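Local coordinates for protein RpfR (Cronobacter turicensis, PDB 6DGG) that carries a PAS-fold domain, here a single chain whose pocket holds a molecule of lauric acid, at residues N23-S26 against E27-T30; E51-A54 against S55-N58; L32-Q35 against E36-Q40. All blocks are in the same frame, centred on the assembly; numbering follows the deposited sequence.

Contact 1: residues N23-S26 against E27-T30; sequences NRLS and EEYT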
ATOM      1  N   ASN A  23      -2.107   4.693   7.431  1.00  6.41           N
ATOM      2  CA  ASN A  23      -1.720   4.965   8.812  1.00  6.50           C
ATOM      3  C   ASN A  23      -0.725   6.125   8.924  1.00  6.76           C
ATOM      4  O   ASN A  23      -0.287   6.716   7.938  1.00  6.41           O
ATOM      5  CB  ASN A  23      -1.209   3.705   9.521  1.00  6.76           C
ATOM      6  CG  ASN A  23       0.222   3.354   9.151  1.00  6.51           C
ATOM      7  OD1 ASN A  23       0.633   3.510   8.005  1.00  6.69           O
ATOM      8  ND2 ASN A  23       0.983   2.868  10.128  1.00  7.21           N
ATOM      9  N   ARG A  24      -0.339   6.433  10.160  1.00  7.67           N
ATOM     10  CA  ARG A  24       0.446   7.638  10.412  1.00  8.28           C
ATOM     11  C   ARG A  24       1.820   7.565   9.759  1.00  8.28           C
ATOM     12  O   ARG A  24       2.328   8.574   9.253  1.00  8.46           O
ATOM     13  CB  ARG A  24       0.574   7.882  11.912  1.00  9.59           C
ATOM     14  CG  ARG A  24       1.200   9.214  12.260  1.00 14.94           C
ATOM     15  CD  ARG A  24       1.053   9.524  13.750  1.00 22.79           C
ATOM     16  NE  ARG A  24      -0.344   9.628  14.167  1.00 22.18           N
ATOM     17  CZ  ARG A  24      -0.742   9.906  15.406  1.00 27.07           C
ATOM     18  NH1 ARG A  24       0.150  10.109  16.369  1.00 25.17           N
ATOM     19  NH2 ARG A  24      -2.037   9.984  15.683  1.00 27.21           N
ATOM     20  N   LEU A  25       2.460   6.396   9.773  1.00  8.08           N
ATOM     21  CA  LEU A  25       3.763   6.308   9.129  1.00  9.74           C
ATOM     22  C   LEU A  25       3.643   6.504   7.623  1.00  8.58           C
ATOM     23  O   LEU A  25       4.534   7.092   7.000  1.00  8.45           O
ATOM     24  CB  LEU A  25       4.451   4.985   9.476  1.00  8.60           C
ATOM     25  CG  LEU A  25       5.920   4.875   9.052  1.00  8.42           C
ATOM     26  CD1 LEU A  25       6.774   6.008   9.634  1.00 16.51           C
ATOM     27  CD2 LEU A  25       6.533   3.535   9.449  1.00  8.43           C
ATOM     28  N   SER A  26       2.537   6.047   7.029  1.00  6.16           N
ATOM     29  CA  SER A  26       2.272   6.330   5.623  1.00  5.86           C
ATOM     30  C   SER A  26       2.175   7.831   5.381  1.00  8.44           C
ATOM     31  O   SER A  26       2.702   8.343   4.386  1.00  7.66           O
ATOM     32  CB  SER A  26       0.987   5.637   5.173  1.00  6.57           C
ATOM     33  OG  SER A  26       1.092   4.228   5.307  1.00  7.72           O
ATOM     34  N   GLU A  27       1.506   8.553   6.286  1.00  7.07           N
ATOM     35  CA  GLU A  27       1.440  10.007   6.186  1.00  8.65           C
ATOM     36  C   GLU A  27       2.831  10.621   6.253  1.00  9.71           C
ATOM     37  O   GLU A  27       3.150  11.531   5.486  1.00  8.92           O
ATOM     38  CB  GLU A  27       0.562  10.575   7.306  1.00  7.99           C
ATOM     39  CG  GLU A  27      -0.880  10.074   7.300  1.00  9.17           C
ATOM     40  CD  GLU A  27      -1.718  10.666   8.408  1.00 10.26           C
ATOM     41  OE1 GLU A  27      -1.148  11.115   9.430  1.00 15.16           O
ATOM     42  OE2 GLU A  27      -2.959  10.699   8.275  1.00 11.03           O
ATOM     43  N   GLU A  28       3.678  10.141   7.172  1.00  8.04           N
ATOM     44  CA  GLU A  28       5.009  10.723   7.320  1.00 10.77           C
ATOM     45  C   GLU A  28       5.855  10.519   6.065  1.00  9.31           C
ATOM     46  O   GLU A  28       6.590  11.425   5.648  1.00 12.80           O
ATOM     47  CB  GLU A  28       5.690  10.155   8.562  1.00 10.09           C
ATOM     48  CG  GLU A  28       5.025  10.592   9.863  1.00 16.49           C
ATOM     49  CD  GLU A  28       5.571   9.866  11.083  1.00 46.72           C
ATOM     50  OE1 GLU A  28       6.693   9.323  11.009  1.00 58.33           O
ATOM     51  OE2 GLU A  28       4.871   9.839  12.116  1.00 47.08           O
ATOM     52  N   TYR A  29       5.750   9.347   5.429  1.00  8.63           N
ATOM     53  CA  TYR A  29       6.540   9.087   4.227  1.00  8.56           C
ATOM     54  C   TYR A  29       6.084   9.927   3.041  1.00 11.17           C
ATOM     55  O   TYR A  29       6.899  10.259   2.175  1.00 12.25           O
ATOM     56  CB  TYR A  29       6.456   7.608   3.838  1.00 11.17           C
ATOM     57  CG  TYR A  29       7.552   6.752   4.430  1.00 10.09           C
ATOM     58  CD1 TYR A  29       8.812   6.696   3.839  1.00 10.04           C
ATOM     59  CD2 TYR A  29       7.332   5.992   5.565  1.00 10.54           C
ATOM     60  CE1 TYR A  29       9.823   5.920   4.378  1.00  9.29           C
ATOM     61  CE2 TYR A  29       8.335   5.217   6.113  1.00 11.47           C
ATOM     62  CZ  TYR A  29       9.577   5.174   5.507  1.00 10.22           C
ATOM     63  OH  TYR A  29      10.588   4.403   6.040  1.00 11.43           O
ATOM     64  N   THR A  30       4.796  10.260   2.964  1.00  8.69           N
ATOM     65  CA  THR A  30       4.228  10.821   1.742  1.00  9.84           C
ATOM     66  C   THR A  30       3.858  12.288   1.844  1.00  9.55           C
ATOM     67  O   THR A  30       3.713  12.944   0.806  1.00 10.48           O
ATOM     68  CB  THR A  30       2.958  10.057   1.337  1.00  9.79           C
ATOM     69  OG1 THR A  30       1.947  10.248   2.339  1.00  9.43           O
ATOM     70  CG2 THR A  30       3.247   8.574   1.145  1.00 11.75           C
TER
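L25 and Y29, one helical turn apart, run side by side and point the same way. Followed outward from CB, the tyrosine meets its neighbour atom by atom. Its CB lies 3.7 Å from L25 O, and CD2 closes on that carbonyl oxygen to 3.3 Å, which puts L25 O at the ring edge. Y29 CE2 then reaches L25 CG at 3.8 Å, with that carbon in the plane of the ring, so the leucine meets an edge rather than a face. The tip, Y29 OH, is hydrogen-bonded to the D108 carboxylate (OD2). L25 comes to this edge because its CG stands anti to the backbone N (chi1 -170°). In the backbone, Y29 N donates to L25 O over 3.0 Å. N23 is the N-cap: its OD1 takes a 2.8 Å bond from S26 OG, nearly along the C=O axis, and a weak one from S26 N. S26, tied in this way, lines the lauric acid pocket. At the far end T30 OG1 donates to S26 O across 2.9 Å. Around helix 24-30, L25, S26 and Y29 pack on V9 of strand 9-13, F84 meets the Y29 ring edge-to-face, and E27 and T30 rest on F22 of strand 19-22.

Contact 2: residues E51-A54 against S55-N58; sequences EASA and SRRN. With DAO (lauric acid), chain B.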
ATOM      1  N   GLU A  51       5.784   0.002 -11.998  1.00 11.18           N
ATOM      2  CA  GLU A  51       5.389  -0.626 -10.743  1.00  7.04           C
ATOM      3  C   GLU A  51       3.876  -0.689 -10.623  1.00  9.48           C
ATOM      4  O   GLU A  51       3.329  -1.700 -10.165  1.00 10.28           O
ATOM      5  CB  GLU A  51       6.001   0.132  -9.560  1.00  8.67           C
ATOM      6  CG  GLU A  51       7.478  -0.112  -9.376  1.00 11.55           C
ATOM      7  CD  GLU A  51       7.763  -1.530  -8.954  1.00 15.72           C
ATOM      8  OE1 GLU A  51       8.024  -1.749  -7.764  1.00 13.76           O
ATOM      9  OE2 GLU A  51       7.705  -2.438  -9.811  1.00 23.80           O
ATOM     10  N   ALA A  52       3.184   0.377 -11.037  1.00  8.76           N
ATOM     11  CA  ALA A  52       1.727   0.401 -10.964  1.00  8.48           C
ATOM     12  C   ALA A  52       1.115  -0.713 -11.802  1.00 10.06           C
ATOM     13  O   ALA A  52       0.156  -1.370 -11.377  1.00 11.10           O
ATOM     14  CB  ALA A  52       1.216   1.760 -11.434  1.00  9.21           C
ATOM     15  N   SER A  53       1.634  -0.922 -13.009  1.00 10.32           N
ATOM     16  CA  SER A  53       1.091  -1.963 -13.871  1.00 13.76           C
ATOM     17  C   SER A  53       1.266  -3.336 -13.238  1.00 12.45           C
ATOM     18  O   SER A  53       0.329  -4.140 -13.204  1.00 11.79           O
ATOM     19  CB  SER A  53       1.765  -1.906 -15.238  1.00 13.91           C
ATOM     20  OG  SER A  53       1.333  -0.765 -15.950  1.00 24.82           O
ATOM     21  N   ALA A  54       2.460  -3.622 -12.722  1.00 11.50           N
ATOM     22  CA  ALA A  54       2.675  -4.910 -12.076  1.00 11.15           C
ATOM     23  C   ALA A  54       1.785  -5.053 -10.852  1.00  8.56           C
ATOM     24  O   ALA A  54       1.155  -6.098 -10.648  1.00 10.38           O
ATOM     25  CB  ALA A  54       4.140  -5.050 -11.677  1.00 10.55           C
ATOM     26  N   SER A  55       1.715  -4.004 -10.037  1.00  8.89           N
ATOM     27  CA  SER A  55       0.975  -4.050  -8.781  1.00  7.56           C
ATOM     28  C   SER A  55      -0.521  -4.199  -9.021  1.00 10.17           C
ATOM     29  O   SER A  55      -1.195  -4.980  -8.337  1.00  9.70           O
ATOM     30  CB  SER A  55       1.253  -2.764  -8.013  1.00  7.51           C
ATOM     31  OG  SER A  55       0.751  -2.834  -6.687  1.00 10.76           O
ATOM     32  N   ARG A  56      -1.057  -3.445  -9.979  1.00  9.37           N
ATOM     33  CA  ARG A  56      -2.474  -3.546 -10.295  1.00  8.51           C
ATOM     34  C   ARG A  56      -2.836  -4.969 -10.712  1.00  9.20           C
ATOM     35  O   ARG A  56      -3.871  -5.504 -10.298  1.00  9.94           O
ATOM     36  CB  ARG A  56      -2.828  -2.533 -11.389  1.00 14.90           C
ATOM     37  CG  ARG A  56      -4.307  -2.247 -11.553  1.00 22.66           C
ATOM     38  CD  ARG A  56      -4.543  -1.025 -12.462  1.00 26.84           C
ATOM     39  NE  ARG A  56      -3.428  -0.808 -13.381  1.00 39.00           N
ATOM     40  CZ  ARG A  56      -2.665   0.285 -13.427  1.00 44.59           C
ATOM     41  NH1 ARG A  56      -2.885   1.316 -12.617  1.00 46.49           N
ATOM     42  NH2 ARG A  56      -1.678   0.351 -14.310  1.00 33.13           N
ATOM     43  N   ARG A  57      -1.988  -5.606 -11.522  1.00  8.44           N
ATOM     44  CA  ARG A  57      -2.256  -6.985 -11.923  1.00  8.92           C
ATOM     45  C   ARG A  57      -2.192  -7.933 -10.731  1.00  8.40           C
ATOM     46  O   ARG A  57      -2.973  -8.889 -10.655  1.00  9.58           O
ATOM     47  CB  ARG A  57      -1.284  -7.428 -13.018  1.00 10.52           C
ATOM     48  CG  ARG A  57      -1.497  -6.709 -14.328  1.00 12.00           C
ATOM     49  CD  ARG A  57      -0.497  -7.163 -15.377  1.00 17.42           C
ATOM     50  NE  ARG A  57      -0.443  -6.221 -16.489  1.00 19.07           N
ATOM     51  CZ  ARG A  57       0.646  -5.596 -16.924  1.00 20.09           C
ATOM     52  NH1 ARG A  57       1.836  -5.805 -16.367  1.00 16.98           N
ATOM     53  NH2 ARG A  57       0.546  -4.761 -17.950  1.00 25.97           N
ATOM     54  N   ASN A  58      -1.265  -7.691  -9.801  1.00 10.02           N
ATOM     55  CA  ASN A  58      -1.184  -8.513  -8.597  1.00 10.33           C
ATOM     56  C   ASN A  58      -2.473  -8.418  -7.791  1.00 11.08           C
ATOM     57  O   ASN A  58      -3.029  -9.433  -7.353  1.00 10.06           O
ATOM     58  CB  ASN A  58      -0.017  -8.043  -7.723  1.00  8.93           C
ATOM     59  CG  ASN A  58       1.316  -8.533  -8.203  1.00 13.36           C
ATOM     60  OD1 ASN A  58       1.436  -9.120  -9.280  1.00 13.64           O
ATOM     61  ND2 ASN A  58       2.352  -8.287  -7.398  1.00 14.99           N
TER
HETATM   62  O1  DAO B 301       2.074  -5.027  -5.701  1.00 14.08           O
HETATM   63  O2  DAO B 301       1.284  -6.912  -4.959  1.00 10.68           O
HETATM   64  C1  DAO B 301       1.295  -5.647  -4.934  1.00  9.41           C
HETATM   65  C2  DAO B 301       0.364  -4.838  -4.014  1.00 12.31           C
HETATM   66  C3  DAO B 301       1.123  -3.710  -3.283  1.00 20.42           C
HETATM   67  C4  DAO B 301       0.206  -2.648  -2.637  1.00 22.51           C
HETATM   68  C5  DAO B 301       1.052  -1.651  -1.823  1.00 24.52           C
HETATM   69  C6  DAO B 301       0.303  -0.439  -1.216  1.00 18.12           C
HETATM   70  C7  DAO B 301       1.207   0.815  -1.343  1.00 21.51           C
HETATM   71  C8  DAO B 301       1.069   1.865  -0.231  1.00 30.84           C
HETATM   72  C9  DAO B 301       2.176   2.913  -0.417  1.00 21.30           C
HETATM   73  C10 DAO B 301       1.956   4.224   0.352  1.00 26.23           C
HETATM   74  C11 DAO B 301       2.535   4.195   1.769  1.00 25.17           C
HETATM   75  C12 DAO B 301       4.039   4.481   1.766  1.00 27.60           C
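S55 N and R56 N donate to the carbonyls of E51 and A52 within helix 49-65 of the PAS fold, and this stretch turns S55 and N58 toward the carboxylate of lauric acid. The main-chain account balances in the i to i+4 pattern: S55 N reaches E51 O, R56 N reaches A52 O, R57 N reaches S53 O at a longer 3.2 Å, and N58 N reaches A54 O. All four bonds are fairly straight, as in a regular alpha helix.

The ligand's two oxygens are served separately. S55 OG donates to DAO O1 over 2.7 Å, its hydroxyl directed there by a chi1 of -170°, which sets OG opposite the backbone N. N58 ND2 donates to DAO O2 at 3.0 Å with an N-H...O angle of 161°. The other end of that amide, N58 OD1, faces A54 O at 3.3 Å, two acceptors that cannot bond one another. R73 and Y69 also bond the ligand, so its carboxylate is gripped by four side chains; the arginine would be expected to favour the ionised form.

E51 is satisfied beyond this helix, by a salt bridge to R73 and by W74 N, and thus braces a ligand-binding arginine from the second shell. S53 OG is bonded to P49 O, one turn back. The two arginines of the stretch fold back along the helix instead. R57 passes over S53, its guanidinium presenting a face to S53 O. In R56 the bend at chi3 (25°) lays the guanidinium flat above A52 O, that oxygen 3.8 Å from the group's plane and over its centre, while R56 NH2 approaches S53 OG at 3.6 Å.

Contact 3: residues L32-Q35 against E36-Q40; sequences LKEQ and EVIGQ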
ATOM      1  N   LEU A  32       0.965  13.203   2.939  1.00 10.59           N
ATOM      2  CA  LEU A  32      -0.474  13.215   2.696  1.00 10.09           C
ATOM      3  C   LEU A  32      -1.191  12.622   3.903  1.00 11.01           C
ATOM      4  O   LEU A  32      -0.723  11.640   4.492  1.00 12.25           O
ATOM      5  CB  LEU A  32      -0.822  12.396   1.434  1.00  9.81           C
ATOM      6  CG  LEU A  32      -0.269  12.941   0.106  1.00 11.56           C
ATOM      7  CD1 LEU A  32      -0.570  11.998  -1.056  1.00 14.35           C
ATOM      8  CD2 LEU A  32      -0.790  14.319  -0.178  1.00 15.32           C
ATOM      9  N   LYS A  33      -2.318  13.227   4.280  1.00 10.71           N
ATOM     10  CA  LYS A  33      -3.111  12.721   5.389  1.00 12.99           C
ATOM     11  C   LYS A  33      -4.057  11.624   4.917  1.00  8.97           C
ATOM     12  O   LYS A  33      -4.497  11.599   3.761  1.00  8.63           O
ATOM     13  CB  LYS A  33      -3.939  13.841   6.023  1.00 15.27           C
ATOM     14  CG  LYS A  33      -3.142  15.010   6.558  1.00 24.17           C
ATOM     15  CD  LYS A  33      -4.072  16.070   7.148  1.00 30.55           C
ATOM     16  CE  LYS A  33      -3.323  17.358   7.479  1.00 46.38           C
ATOM     17  NZ  LYS A  33      -4.232  18.452   7.939  1.00 48.13           N
ATOM     18  N   GLU A  34      -4.392  10.721   5.839  1.00  9.37           N
ATOM     19  CA  GLU A  34      -5.372   9.682   5.548  1.00  7.54           C
ATOM     20  C   GLU A  34      -6.636  10.258   4.909  1.00  8.25           C
ATOM     21  O   GLU A  34      -7.142   9.716   3.923  1.00  9.76           O
ATOM     22  CB  GLU A  34      -5.715   8.922   6.828  1.00  7.77           C
ATOM     23  CG  GLU A  34      -6.703   7.788   6.605  1.00  7.57           C
ATOM     24  CD  GLU A  34      -6.874   6.923   7.834  1.00  8.59           C
ATOM     25  OE1 GLU A  34      -7.087   7.502   8.919  1.00  8.81           O
ATOM     26  OE2 GLU A  34      -6.811   5.679   7.711  1.00  7.43           O
ATOM     27  N   GLN A  35      -7.164  11.357   5.457  1.00  9.35           N
ATOM     28  CA  GLN A  35      -8.397  11.925   4.922  1.00 11.65           C
ATOM     29  C   GLN A  35      -8.230  12.384   3.482  1.00 10.20           C
ATOM     30  O   GLN A  35      -9.218  12.466   2.746  1.00 13.03           O
ATOM     31  CB  GLN A  35      -8.843  13.115   5.766  1.00 14.56           C
ATOM     32  CG  GLN A  35      -9.481  12.756   7.084  1.00 17.11           C
ATOM     33  CD  GLN A  35      -9.754  13.986   7.931  1.00 43.00           C
ATOM     34  OE1 GLN A  35      -9.024  14.975   7.857  1.00 54.32           O
ATOM     35  NE2 GLN A  35     -10.813  13.936   8.731  1.00 51.76           N
ATOM     36  N   GLU A  36      -7.003  12.718   3.073  1.00 10.38           N
ATOM     37  CA  GLU A  36      -6.755  13.206   1.725  1.00 11.01           C
ATOM     38  C   GLU A  36      -6.647  12.088   0.708  1.00 12.59           C
ATOM     39  O   GLU A  36      -6.759  12.354  -0.494  1.00 12.83           O
ATOM     40  CB  GLU A  36      -5.422  13.951   1.666  1.00 17.29           C
ATOM     41  CG  GLU A  36      -5.373  15.286   2.363  1.00 21.62           C
ATOM     42  CD  GLU A  36      -4.042  15.957   2.122  1.00 41.80           C
ATOM     43  OE1 GLU A  36      -3.936  16.755   1.168  1.00 36.36           O
ATOM     44  OE2 GLU A  36      -3.086  15.645   2.855  1.00 17.80           O
ATOM     45  N   VAL A  37      -6.386  10.859   1.147  1.00  8.54           N
ATOM     46  CA  VAL A  37      -6.117   9.760   0.230  1.00  7.54           C
ATOM     47  C   VAL A  37      -7.196   8.690   0.238  1.00  7.30           C
ATOM     48  O   VAL A  37      -7.201   7.838  -0.661  1.00  9.26           O
ATOM     49  CB  VAL A  37      -4.715   9.147   0.446  1.00 10.37           C
ATOM     50  CG1 VAL A  37      -3.650  10.220   0.264  1.00 10.39           C
ATOM     51  CG2 VAL A  37      -4.583   8.504   1.815  1.00  8.49           C
ATOM     52  N   ILE A  38      -8.121   8.700   1.196  1.00  9.28           N
ATOM     53  CA  ILE A  38      -9.166   7.688   1.147  1.00 12.92           C
ATOM     54  C   ILE A  38      -9.981   7.864  -0.131  1.00  9.34           C
ATOM     55  O   ILE A  38     -10.309   8.988  -0.549  1.00 11.09           O
ATOM     56  CB  ILE A  38     -10.014   7.643   2.432  1.00 15.37           C
ATOM     57  CG1 ILE A  38     -10.565   9.019   2.806  1.00 15.12           C
ATOM     58  CG2 ILE A  38      -9.169   7.055   3.571  1.00 15.44           C
ATOM     59  CD1 ILE A  38     -11.466   8.999   4.069  1.00 15.86           C
ATOM     60  N   GLY A  39     -10.280   6.739  -0.784  1.00  8.47           N
ATOM     61  CA  GLY A  39     -10.946   6.742  -2.068  1.00  9.51           C
ATOM     62  C   GLY A  39     -10.037   6.964  -3.257  1.00 13.23           C
ATOM     63  O   GLY A  39     -10.492   6.802  -4.397  1.00 16.20           O
ATOM     64  N   GLN A  40      -8.782   7.334  -3.035  1.00 10.13           N
ATOM     65  CA  GLN A  40      -7.835   7.575  -4.114  1.00 10.05           C
ATOM     66  C   GLN A  40      -7.130   6.278  -4.481  1.00  9.03           C
ATOM     67  O   GLN A  40      -7.010   5.355  -3.671  1.00  9.00           O
ATOM     68  CB  GLN A  40      -6.787   8.608  -3.692  1.00  9.40           C
ATOM     69  CG  GLN A  40      -7.352   9.950  -3.297  1.00 11.66           C
ATOM     70  CD  GLN A  40      -7.895  10.736  -4.464  1.00 14.50           C
ATOM     71  OE1 GLN A  40      -7.729  10.356  -5.625  1.00 14.57           O
ATOM     72  NE2 GLN A  40      -8.535  11.858  -4.164  1.00 18.19           N
TER
HETATM   73  O   HOH W   1     -10.405  11.600   0.384  1.00 14.42           O
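E36 reaches back to the start of its own turn, where its carboxylate takes the backbone N-H of K33. The bond from K33 N to E36 OE2 is 2.9 Å long and almost straight (176°), with the oxygen met on its anti side and the donor 23° out of the carboxylate plane. Chi1 of -71° keeps CG beside the backbone N, and the chain runs extended from there, so E36 OE2 also passes 3.7 Å from K33 CB. Next to the polar pair, L32 and V37 cross obliquely: V37 CG1 touches L32 CB and L32 CD1, each at 3.8 Å.

The backbone behind these side chains is a short, weakly bonded helix, 34-37. E36, accepting K33 N just ahead of it, gives one half of a capping box; lysine lacks an acceptor for the other. E36 N donates to K33 O at 2.8 Å from above the carbonyl plane. E34 O accepts twice, from V37 N and from I38 N at 3.1 Å. A type II turn then runs from V37 to Q40, and one water donates to both Q35 O and I38 O.

Farther out, the E34 carboxylate holds R21 and F22 N, while V37 packs on I19 and F22 of strand 19-22 and on L45. K33 NZ stays 5.9 Å from E36 OE2, so the carboxylate acts chiefly as a main-chain acceptor, and the lysine may add a modest electrostatic attraction.

Contacts 1 and 3 adjoin, their centres about 11 Å apart: the carboxylate of E27 leaves helix 24-30 to accept from the first amide of helix 34-37, E27 OE2 to E34 N being 2.8 Å, a probable hydrogen bond. Contact 2 stands apart, its centre about 21 Å from that of contact 1 and about 20 Å from that of contact 3, and contacts 1 and 2 lie on opposite sides of the chain's centre. Lauric acid bridges this gap. Contact 2 binds its carboxylate, whereas the S26 side chain of contact 1 lies about 4 Å from the ligand. In contact 3 the side chain of V37 is about 8 Å from the bound lauric acid.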